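Local coordinates for protein OsmC family peroxiredoxin (Aquifex aeolicus, PDB 2E8E) that probably reduces peroxides with a pair of redox-active cysteines, as well-studied OsmC and Ohr relatives do, at residues Glu5-Thr15 against Lys19-Lys30. Residues are numbered along the deposited sequence; the frame is centred on the assembly and turned at random.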
loop_
_atom_site.group_PDB
_atom_site.type_symbol
_atom_site.label_atom_id
_atom_site.label_comp_id
_atom_site.label_asym_id
_atom_site.label_seq_id
_atom_site.Cartn_x
_atom_site.Cartn_y
_atom_site.Cartn_z
ATOM N N GLU A 5 -3.401 3.758 -12.253
ATOM C CA GLU A 5 -2.043 3.686 -12.762
ATOM C C GLU A 5 -1.089 4.547 -11.948
ATOM O O GLU A 5 -1.438 5.637 -11.504
ATOM C CB GLU A 5 -1.990 4.142 -14.227
ATOM C CG GLU A 5 -2.524 3.138 -15.231
ATOM C CD GLU A 5 -2.503 3.674 -16.653
ATOM O OE1 GLU A 5 -1.517 4.346 -17.021
ATOM O OE2 GLU A 5 -3.467 3.415 -17.404
ATOM N N VAL A 6 0.113 4.039 -11.727
ATOM C CA VAL A 6 1.124 4.800 -11.015
ATOM C C VAL A 6 2.435 4.533 -11.733
ATOM O O VAL A 6 2.585 3.509 -12.396
ATOM C CB VAL A 6 1.241 4.398 -9.523
ATOM C CG1 VAL A 6 -0.077 4.698 -8.799
ATOM C CG2 VAL A 6 1.616 2.937 -9.396
ATOM N N GLU A 7 3.366 5.473 -11.631
ATOM C CA GLU A 7 4.659 5.331 -12.284
ATOM C C GLU A 7 5.760 5.703 -11.307
ATOM O O GLU A 7 5.683 6.728 -10.628
ATOM C CB GLU A 7 4.742 6.237 -13.521
ATOM C CG GLU A 7 3.586 6.073 -14.497
ATOM C CD GLU A 7 3.802 6.827 -15.797
ATOM O OE1 GLU A 7 4.232 7.997 -15.740
ATOM O OE2 GLU A 7 3.535 6.251 -16.873
ATOM N N LEU A 8 6.783 4.861 -11.242
ATOM C CA LEU A 8 7.908 5.089 -10.350
ATOM C C LEU A 8 9.201 5.291 -11.117
ATOM O O LEU A 8 9.406 4.705 -12.179
ATOM C CB LEU A 8 8.091 3.908 -9.396
ATOM C CG LEU A 8 7.157 3.806 -8.187
ATOM C CD1 LEU A 8 5.709 3.709 -8.643
ATOM C CD2 LEU A 8 7.545 2.595 -7.360
ATOM N N GLU A 9 10.069 6.126 -10.558
ATOM C CA GLU A 9 11.367 6.405 -11.152
ATOM C C GLU A 9 12.373 6.548 -10.016
ATOM O O GLU A 9 12.074 7.126 -8.971
ATOM C CB GLU A 9 11.305 7.687 -11.988
ATOM C CG GLU A 9 12.620 8.069 -12.639
ATOM C CD GLU A 9 12.448 9.141 -13.701
ATOM O OE1 GLU A 9 11.701 10.114 -13.453
ATOM O OE2 GLU A 9 13.063 9.012 -14.783
ATOM N N LEU A 10 13.567 6.000 -10.215
ATOM C CA LEU A 10 14.605 6.059 -9.203
ATOM C C LEU A 10 14.865 7.522 -8.828
ATOM O O LEU A 10 14.978 8.384 -9.703
ATOM C CB LEU A 10 15.872 5.396 -9.747
ATOM C CG LEU A 10 16.929 4.861 -8.784
ATOM C CD1 LEU A 10 16.324 3.803 -7.865
ATOM C CD2 LEU A 10 18.076 4.271 -9.603
ATOM N N SER A 11 14.941 7.793 -7.526
ATOM C CA SER A 11 15.177 9.142 -7.013
ATOM C C SER A 11 16.516 9.221 -6.281
ATOM O O SER A 11 17.255 10.196 -6.420
ATOM C CB SER A 11 14.044 9.547 -6.066
ATOM O OG SER A 11 13.909 8.620 -5.002
ATOM N N SER A 12 16.806 8.198 -5.486
ATOM C CA SER A 12 18.059 8.098 -4.747
ATOM C C SER A 12 18.347 6.606 -4.622
ATOM O O SER A 12 17.627 5.793 -5.204
ATOM C CB SER A 12 17.939 8.749 -3.362
ATOM O OG SER A 12 16.992 8.087 -2.543
ATOM N N GLU A 13 19.389 6.238 -3.880
ATOM C CA GLU A 13 19.738 4.829 -3.723
ATOM C C GLU A 13 18.540 3.992 -3.286
ATOM O O GLU A 13 17.992 4.197 -2.203
ATOM C CB GLU A 13 20.874 4.664 -2.704
ATOM C CG GLU A 13 21.232 3.214 -2.391
ATOM C CD GLU A 13 22.436 3.089 -1.472
ATOM O OE1 GLU A 13 22.420 3.697 -0.381
ATOM O OE2 GLU A 13 23.398 2.380 -1.840
ATOM N N ALA A 14 18.144 3.054 -4.143
ATOM C CA ALA A 14 17.024 2.156 -3.875
ATOM C C ALA A 14 15.781 2.897 -3.397
ATOM O O ALA A 14 15.060 2.413 -2.527
ATOM C CB ALA A 14 17.431 1.109 -2.843
ATOM N N THR A 15 15.534 4.066 -3.977
ATOM C CA THR A 15 14.380 4.879 -3.616
ATOM C C THR A 15 13.718 5.378 -4.890
ATOM O O THR A 15 14.393 5.652 -5.883
ATOM C CB THR A 15 14.809 6.055 -2.730
ATOM O OG1 THR A 15 15.579 5.545 -1.635
ATOM C CG2 THR A 15 13.590 6.789 -2.181
ATOM N N LYS A 19 4.749 8.643 -8.820
ATOM C CA LYS A 19 3.701 9.501 -9.358
ATOM C C LYS A 19 2.296 8.917 -9.249
ATOM O O LYS A 19 2.020 7.831 -9.755
ATOM C CB LYS A 19 3.997 9.822 -10.827
ATOM C CG LYS A 19 2.966 10.728 -11.485
ATOM C CD LYS A 19 3.364 11.082 -12.913
ATOM C CE LYS A 19 2.398 12.085 -13.524
ATOM N NZ LYS A 19 2.764 12.449 -14.925
ATOM N N THR A 20 1.416 9.659 -8.584
ATOM C CA THR A 20 0.024 9.258 -8.405
ATOM C C THR A 20 -0.852 10.421 -8.868
ATOM O O THR A 20 -0.339 11.451 -9.309
ATOM C CB THR A 20 -0.292 8.966 -6.928
ATOM O OG1 THR A 20 -0.370 10.198 -6.202
ATOM C CG2 THR A 20 0.806 8.096 -6.312
ATOM N N SER A 21 -2.169 10.263 -8.761
ATOM C CA SER A 21 -3.099 11.307 -9.186
ATOM C C SER A 21 -3.002 12.638 -8.442
ATOM O O SER A 21 -3.285 13.686 -9.019
ATOM C CB SER A 21 -4.542 10.793 -9.106
ATOM O OG SER A 21 -4.770 9.788 -10.074
ATOM N N ILE A 22 -2.606 12.620 -7.174
ATOM C CA ILE A 22 -2.520 13.874 -6.429
ATOM C C ILE A 22 -1.110 14.441 -6.333
ATOM O O ILE A 22 -0.916 15.572 -5.888
ATOM C CB ILE A 22 -3.109 13.724 -5.003
ATOM C CG1 ILE A 22 -2.195 12.867 -4.126
ATOM C CG2 ILE A 22 -4.492 13.108 -5.085
ATOM C CD1 ILE A 22 -1.018 13.626 -3.525
ATOM N N GLY A 23 -0.120 13.660 -6.749
ATOM C CA GLY A 23 1.243 14.147 -6.679
ATOM C C GLY A 23 2.257 13.031 -6.601
ATOM O O GLY A 23 1.935 11.867 -6.841
ATOM N N GLU A 24 3.484 13.390 -6.243
ATOM C CA GLU A 24 4.570 12.425 -6.148
ATOM C C GLU A 24 5.154 12.318 -4.746
ATOM O O GLU A 24 5.351 13.321 -4.058
ATOM C CB GLU A 24 5.677 12.812 -7.133
ATOM C CG GLU A 24 5.206 12.930 -8.573
ATOM C CD GLU A 24 6.248 13.552 -9.489
ATOM O OE1 GLU A 24 6.649 14.706 -9.239
ATOM O OE2 GLU A 24 6.662 12.891 -10.462
ATOM N N ILE A 25 5.427 11.088 -4.322
ATOM C CA ILE A 25 6.023 10.850 -3.020
ATOM C C ILE A 25 7.223 9.949 -3.227
ATOM O O ILE A 25 7.300 9.240 -4.228
ATOM C CB ILE A 25 5.044 10.154 -2.048
ATOM C CG1 ILE A 25 4.461 8.899 -2.695
ATOM C CG2 ILE A 25 3.944 11.120 -1.647
ATOM C CD1 ILE A 25 3.583 8.090 -1.758
ATOM N N THR A 26 8.164 9.988 -2.293
ATOM C CA THR A 26 9.346 9.149 -2.385
ATOM C C THR A 26 9.117 7.914 -1.538
ATOM O O THR A 26 8.787 8.009 -0.357
ATOM C CB THR A 26 10.616 9.881 -1.894
ATOM O OG1 THR A 26 10.410 10.370 -0.563
ATOM C CG2 THR A 26 10.946 11.038 -2.819
ATOM N N ALA A 27 9.275 6.752 -2.160
ATOM C CA ALA A 27 9.075 5.486 -1.475
ATOM C C ALA A 27 10.276 4.583 -1.689
ATOM O O ALA A 27 10.732 4.400 -2.817
ATOM C CB ALA A 27 7.821 4.807 -2.003
ATOM N N GLY A 28 10.782 4.013 -0.603
ATOM C CA GLY A 28 11.924 3.131 -0.725
ATOM C C GLY A 28 12.875 3.222 0.446
ATOM O O GLY A 28 12.519 3.692 1.523
ATOM N N GLU A 29 14.103 2.775 0.215
ATOM C CA GLU A 29 15.138 2.760 1.236
ATOM C C GLU A 29 15.355 4.106 1.934
ATOM O O GLU A 29 15.488 4.161 3.159
ATOM C CB GLU A 29 16.439 2.269 0.598
ATOM C CG GLU A 29 17.526 1.884 1.575
ATOM C CD GLU A 29 18.546 0.963 0.940
ATOM O OE1 GLU A 29 18.162 -0.163 0.554
ATOM O OE2 GLU A 29 19.722 1.362 0.822
ATOM N N LYS A 30 15.387 5.189 1.165
ATOM C CA LYS A 30 15.599 6.512 1.747
ATOM C C LYS A 30 14.340 7.369 1.767
ATOM O O LYS A 30 14.405 8.580 1.966
ATOM C CB LYS A 30 16.713 7.243 0.993
ATOM C CG LYS A 30 18.067 6.575 1.134
ATOM C CD LYS A 30 19.159 7.364 0.431
ATOM C CE LYS A 30 20.514 6.697 0.618
ATOM N NZ LYS A 30 21.623 7.505 0.044
#
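Thr15 meets Lys30 nearly at a right angle, its hydroxyl set against the start of the lysine chain. With OG1 anti to its own carbonyl carbon (chi1 -52°), Thr15 turns the oxygen to accept from Lys30 N at 2.8 Å, while the same hydroxyl donates to Glu13 O from above that carbonyl's plane. Next to this bond, Glu29 N hydrogen-bonds Ala14 O at 2.9 Å, and Glu29 CB lies 3.4 Å from Ala14 O. Without the hydroxyl, as with an alanine here, Lys30 N would probably lose its acceptor and the Glu13 carbonyl its hydroxyl donor. Beyond OG1 the extended Lys30 chain runs past Ser12 OG and over Glu13 CB, ending in a long salt bridge from NZ to Glu13 OE1, 3.9 Å. Glu13 OE1 lies 3.8 Å from Glu29 OE2, the two carboxylate planes 53° apart; the lysine may ease this repulsion in part, from the Glu13 side. At the other end Glu7 and Lys19 form an antiparallel hydrogen-bonded pair, their side chains on one face; Lys19 N binds Glu7 O at 2.8 Å, and the return bond is weak. A classic beta bulge at Ser11 and Ser12, opposite Thr15, distorts the strand as it enters the turn. The whole is an antiparallel three-stranded meander, 3-12, 15-19 and 24-28, whose first strand pairs with the second subunit, carrying the sheet across the dimer interface.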